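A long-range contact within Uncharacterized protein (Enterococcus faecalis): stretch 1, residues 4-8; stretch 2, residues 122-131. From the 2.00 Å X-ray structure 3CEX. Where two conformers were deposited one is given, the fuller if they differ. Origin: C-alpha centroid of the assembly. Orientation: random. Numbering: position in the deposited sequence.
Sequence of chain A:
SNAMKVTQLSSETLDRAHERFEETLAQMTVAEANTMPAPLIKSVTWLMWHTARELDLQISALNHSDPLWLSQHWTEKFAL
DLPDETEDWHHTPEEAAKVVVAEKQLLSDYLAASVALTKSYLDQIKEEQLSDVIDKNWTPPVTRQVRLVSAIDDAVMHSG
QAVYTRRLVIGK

Stretch 1 (4-8) MKVTQ
Stretch 2 122-131: LDQIKEEQLS

A short turn near the N-terminus packs against a helical segment and the loop that follows it, through a small contact of mixed character, with methyl packing around one threonine hydrogen bond, and it illustrates how one threonine can pair a hydrogen bond with apolar packing between residues that touch at a sequence separation of 115 or more. The area buried, both sides summed, is 354 Å².

The first segment is irregular. Lys5 to Gln8 form a type I beta turn, with Val6 at phi/psi -68/-17, Thr7 at -97/-3, and the turn closed by Gln8 N donating to Lys5 O at 3.2 Å. In this conformation the CA-to-CB bonds of Lys5, Val6 and Thr7 all point toward the second stretch, whereas that of Gln8, where helical structure starts, points away. Across the contact, Leu122 belongs to a helix that begins earlier in the chain; Ile125 (-62/133) and Lys126 (-86/145) are extended, and from Glu127 to Ser131 the backbone returns to helical angles. Lys126 N donates to Gln129 OE1 at 2.6 Å and Gln129 N to Lys126 O at 2.9 Å, so side chain and backbone of Gln129 together tie down this bend.

Thr7 is the centre of the contact and gives up the most area to it. With chi1 at 59° (p), its OG1 donates to Leu122 O at 2.7 Å, and Thr7 CA lies 5.9 Å from Leu122 CA. The hydroxyl of this buried residue thus finds a carbonyl partner. The same OG1 accepts from a water at 2.8 Å, and that water also donates to Asp123 OD1 at 2.6 Å, linking the exposed carboxylate to the turn although its CA-to-CB bond points away. Thr7 CG2 serves the apolar side, lying 3.8 Å from Leu122 CD2 and 3.7 Å from Ile125 CG2. Leu122 is m,t; Ile125 is t,p, and its end leads away.

Val6 (chi1 m) extends the packing further along the chain: its CG2 meets Leu130 CD1 at 3.8 Å, with Leu130 in the m,t rotamer and its CA-to-CB bond directed toward the turn. Val6 CG1 lies 3.8 Å from Glu127 OE2, a contact of methyl with carboxylate; Glu127 is t,t, and Glu127 CA is 7.2 Å from Val6 CA.

Lys5 borders the contact on exposed ground. Its chi1 (-100°) and chi2 (117°) lie between wells and the remainder is t,t, a path that brings CE to 3.3 Å from Asp123 O and NZ to 3.4 Å from Asp123 O.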

HETATM    1  N   MSE A   4     -12.443 -21.140   2.978  1.00 38.70           N
HETATM    2  CA  MSE A   4     -12.179 -19.734   2.789  1.00 39.78           C
HETATM    3  C   MSE A   4     -12.102 -19.386   1.300  1.00 36.67           C
HETATM    4  O   MSE A   4     -11.522 -20.110   0.514  1.00 35.86           O
HETATM    5  CB  MSE A   4     -10.887 -19.357   3.477  1.00 39.57           C
HETATM    6  CG  MSE A   4     -10.697 -17.862   3.539  1.00 42.54           C
HETATM    7 SE   MSE A   4      -9.062 -17.368   4.493  0.80 49.07          SE
HETATM    8  CE  MSE A   4      -8.781 -19.026   5.418  1.00 39.28           C
ATOM      9  N   LYS A   5     -12.669 -18.247   0.945  1.00 34.81           N
ATOM     10  CA  LYS A   5     -12.532 -17.713  -0.385  1.00 33.23           C
ATOM     11  C   LYS A   5     -11.076 -17.285  -0.661  1.00 31.98           C
ATOM     12  O   LYS A   5     -10.389 -16.778   0.248  1.00 29.51           O
ATOM     13  CB  LYS A   5     -13.470 -16.511  -0.565  1.00 34.88           C
ATOM     14  CG  LYS A   5     -14.764 -16.820  -1.294  1.00 37.55           C
ATOM     15  CD  LYS A   5     -16.004 -16.611  -0.467  1.00 40.64           C
ATOM     16  CE  LYS A   5     -17.224 -16.718  -1.388  1.00 41.60           C
ATOM     17  NZ  LYS A   5     -18.466 -16.385  -0.659  1.00 42.38           N
ATOM     18  N   VAL A   6     -10.628 -17.483  -1.909  1.00 29.75           N
ATOM     19  CA  VAL A   6      -9.274 -17.105  -2.326  1.00 29.50           C
ATOM     20  C   VAL A   6      -9.063 -15.560  -2.347  1.00 28.01           C
ATOM     21  O   VAL A   6      -7.930 -15.064  -2.356  1.00 28.71           O
ATOM     22  CB  VAL A   6      -8.868 -17.792  -3.678  1.00 29.29           C
ATOM     23  CG1 VAL A   6      -9.033 -19.335  -3.589  1.00 29.26           C
ATOM     24  CG2 VAL A   6      -9.665 -17.231  -4.842  1.00 29.49           C
ATOM     25  N   THR A   7     -10.159 -14.819  -2.331  1.00 27.36           N
ATOM     26  CA  THR A   7     -10.147 -13.370  -2.301  1.00 28.24           C
ATOM     27  C   THR A   7     -10.318 -12.771  -0.879  1.00 28.05           C
ATOM     28  O   THR A   7     -10.303 -11.549  -0.726  1.00 26.96           O
ATOM     29  CB  THR A   7     -11.295 -12.828  -3.194  1.00 28.93           C
ATOM     30  OG1 THR A   7     -12.549 -13.325  -2.708  1.00 29.25           O
ATOM     31  CG2 THR A   7     -11.099 -13.240  -4.719  1.00 27.71           C
ATOM     32  N   GLN A   8     -10.514 -13.598   0.149  1.00 27.84           N
ATOM     33  CA  GLN A   8     -10.816 -13.053   1.496  0.50 27.89           C
ATOM     34  C   GLN A   8      -9.658 -12.210   2.057  1.00 28.08           C
ATOM     35  O   GLN A   8      -9.876 -11.093   2.578  1.00 26.98           O
ATOM     36  CB  GLN A   8     -11.206 -14.148   2.509  0.50 27.80           C
ATOM     37  CG  GLN A   8     -11.162 -13.654   3.982  0.50 27.98           C
ATOM     38  CD  GLN A   8     -11.856 -14.577   4.976  0.50 28.03           C
ATOM     39  OE1 GLN A   8     -12.546 -15.520   4.595  0.50 29.93           O
ATOM     40  NE2 GLN A   8     -11.657 -14.310   6.264  0.50 27.73           N
ATOM     41  N   LEU A 122     -15.488  -9.243  -5.070  1.00 29.44           N
ATOM     42  CA  LEU A 122     -14.524 -10.217  -4.576  1.00 30.62           C
ATOM     43  C   LEU A 122     -15.226 -11.428  -3.968  1.00 31.51           C
ATOM     44  O   LEU A 122     -14.757 -12.558  -4.084  1.00 30.67           O
ATOM     45  CB  LEU A 122     -13.567  -9.603  -3.529  1.00 29.72           C
ATOM     46  CG  LEU A 122     -12.458  -8.723  -4.128  1.00 31.41           C
ATOM     47  CD1 LEU A 122     -11.612  -8.105  -3.032  1.00 32.28           C
ATOM     48  CD2 LEU A 122     -11.601  -9.521  -5.048  1.00 31.55           C
ATOM     49  N   ASP A 123     -16.327 -11.169  -3.284  1.00 33.48           N
ATOM     50  CA  ASP A 123     -17.088 -12.231  -2.640  1.00 36.25           C
ATOM     51  C   ASP A 123     -17.849 -13.110  -3.626  1.00 36.33           C
ATOM     52  O   ASP A 123     -18.244 -14.228  -3.278  1.00 37.15           O
ATOM     53  CB  ASP A 123     -18.055 -11.621  -1.639  1.00 37.04           C
ATOM     54  CG  ASP A 123     -17.358 -11.107  -0.396  1.00 43.47           C
ATOM     55  OD1 ASP A 123     -16.263 -11.658  -0.067  1.00 50.27           O
ATOM     56  OD2 ASP A 123     -17.890 -10.144   0.248  1.00 49.42           O
ATOM     57  N   GLN A 124     -18.083 -12.604  -4.835  1.00 36.76           N
ATOM     58  CA  GLN A 124     -18.894 -13.329  -5.816  1.00 37.92           C
ATOM     59  C   GLN A 124     -18.090 -13.894  -6.988  1.00 37.36           C
ATOM     60  O   GLN A 124     -18.562 -14.793  -7.675  1.00 36.92           O
ATOM     61  CB  GLN A 124     -20.050 -12.454  -6.306  1.00 38.25           C
ATOM     62  CG  GLN A 124     -21.024 -12.088  -5.184  1.00 40.33           C
ATOM     63  CD  GLN A 124     -22.126 -11.142  -5.636  1.00 41.27           C
ATOM     64  OE1 GLN A 124     -22.235 -10.016  -5.136  1.00 46.78           O
ATOM     65  NE2 GLN A 124     -22.951 -11.591  -6.576  1.00 44.13           N
ATOM     66  N   ILE A 125     -16.877 -13.403  -7.206  1.00 37.46           N
ATOM     67  CA  ILE A 125     -16.048 -13.944  -8.268  1.00 37.67           C
ATOM     68  C   ILE A 125     -15.765 -15.430  -7.974  1.00 37.77           C
ATOM     69  O   ILE A 125     -15.455 -15.783  -6.840  1.00 37.28           O
ATOM     70  CB  ILE A 125     -14.738 -13.129  -8.441  1.00 38.28           C
ATOM     71  CG1 ILE A 125     -14.091 -13.410  -9.805  1.00 39.92           C
ATOM     72  CG2 ILE A 125     -13.780 -13.401  -7.328  1.00 35.47           C
ATOM     73  CD1 ILE A 125     -15.008 -13.087 -10.998  1.00 42.72           C
ATOM     74  N   LYS A 126     -15.925 -16.286  -8.990  1.00 37.83           N
ATOM     75  CA  LYS A 126     -15.537 -17.703  -8.922  1.00 38.46           C
ATOM     76  C   LYS A 126     -14.071 -17.867  -9.283  1.00 38.51           C
ATOM     77  O   LYS A 126     -13.529 -17.134 -10.114  1.00 37.64           O
ATOM     78  CB  LYS A 126     -16.431 -18.577  -9.830  1.00 38.90           C
ATOM     79  CG  LYS A 126     -17.753 -18.952  -9.160  1.00 39.59           C
ATOM     80  CD  LYS A 126     -18.870 -19.286 -10.151  1.00 41.48           C
ATOM     81  CE  LYS A 126     -19.689 -18.044 -10.575  1.00 45.15           C
ATOM     82  NZ  LYS A 126     -19.899 -17.020  -9.459  1.00 47.07           N
ATOM     83  N   GLU A 127     -13.433 -18.820  -8.625  1.00 38.34           N
ATOM     84  CA  GLU A 127     -12.001 -18.999  -8.717  1.00 39.59           C
ATOM     85  C   GLU A 127     -11.556 -19.339 -10.152  1.00 39.31           C
ATOM     86  O   GLU A 127     -10.454 -19.004 -10.566  1.00 39.33           O
ATOM     87  CB  GLU A 127     -11.609 -20.095  -7.734  1.00 39.54           C
ATOM     88  CG  GLU A 127     -10.123 -20.333  -7.543  1.00 42.19           C
ATOM     89  CD  GLU A 127      -9.854 -21.707  -6.936  1.00 42.69           C
ATOM     90  OE1 GLU A 127      -9.030 -22.472  -7.518  1.00 44.99           O
ATOM     91  OE2 GLU A 127     -10.500 -22.015  -5.895  1.00 46.49           O
ATOM     92  N   GLU A 128     -12.424 -20.015 -10.896  1.00 39.74           N
ATOM     93  CA  GLU A 128     -12.159 -20.364 -12.289  1.00 39.89           C
ATOM     94  C   GLU A 128     -12.099 -19.118 -13.200  1.00 39.39           C
ATOM     95  O   GLU A 128     -11.403 -19.113 -14.218  1.00 39.29           O
ATOM     96  CB  GLU A 128     -13.221 -21.342 -12.790  1.00 40.35           C
ATOM     97  CG  GLU A 128     -13.099 -22.748 -12.182  1.00 44.14           C
ATOM     98  CD  GLU A 128     -13.539 -22.871 -10.691  1.00 48.27           C
ATOM     99  OE1 GLU A 128     -14.059 -21.882 -10.095  1.00 50.48           O
ATOM    100  OE2 GLU A 128     -13.349 -23.977 -10.119  1.00 50.10           O
ATOM    101  N   GLN A 129     -12.820 -18.067 -12.812  1.00 38.72           N
ATOM    102  CA  GLN A 129     -12.856 -16.815 -13.569  1.00 37.77           C
ATOM    103  C   GLN A 129     -11.574 -15.989 -13.440  1.00 36.56           C
ATOM    104  O   GLN A 129     -11.338 -15.108 -14.258  1.00 35.08           O
ATOM    105  CB  GLN A 129     -14.033 -15.957 -13.130  1.00 37.31           C
ATOM    106  CG  GLN A 129     -15.384 -16.540 -13.401  1.00 38.55           C
ATOM    107  CD  GLN A 129     -16.486 -15.756 -12.710  1.00 39.62           C
ATOM    108  OE1 GLN A 129     -16.546 -15.691 -11.474  1.00 41.65           O
ATOM    109  NE2 GLN A 129     -17.374 -15.161 -13.506  1.00 43.17           N
ATOM    110  N   LEU A 130     -10.769 -16.254 -12.412  1.00 35.54           N
ATOM    111  CA  LEU A 130      -9.576 -15.440 -12.180  1.00 35.58           C
ATOM    112  C   LEU A 130      -8.528 -15.545 -13.299  1.00 34.79           C
ATOM    113  O   LEU A 130      -7.767 -14.614 -13.516  1.00 33.57           O
ATOM    114  CB  LEU A 130      -8.931 -15.768 -10.826  1.00 35.62           C
ATOM    115  CG  LEU A 130      -9.698 -15.336  -9.571  1.00 35.48           C
ATOM    116  CD1 LEU A 130      -8.974 -15.909  -8.351  1.00 36.16           C
ATOM    117  CD2 LEU A 130      -9.843 -13.796  -9.487  1.00 35.72           C
ATOM    118  N   SER A 131      -8.509 -16.668 -14.016  1.00 34.63           N
ATOM    119  CA  SER A 131      -7.554 -16.849 -15.108  1.00 34.56           C
ATOM    120  C   SER A 131      -8.029 -16.233 -16.428  1.00 33.92           C
ATOM    121  O   SER A 131      -7.301 -16.268 -17.417  1.00 34.09           O
ATOM    122  CB  SER A 131      -7.249 -18.343 -15.320  1.00 34.28           C
ATOM    123  OG  SER A 131      -8.404 -19.032 -15.742  1.00 35.50           O
TER
HETATM  124  O   HOH W   1     -13.792 -12.134  -0.536  1.00 33.92           O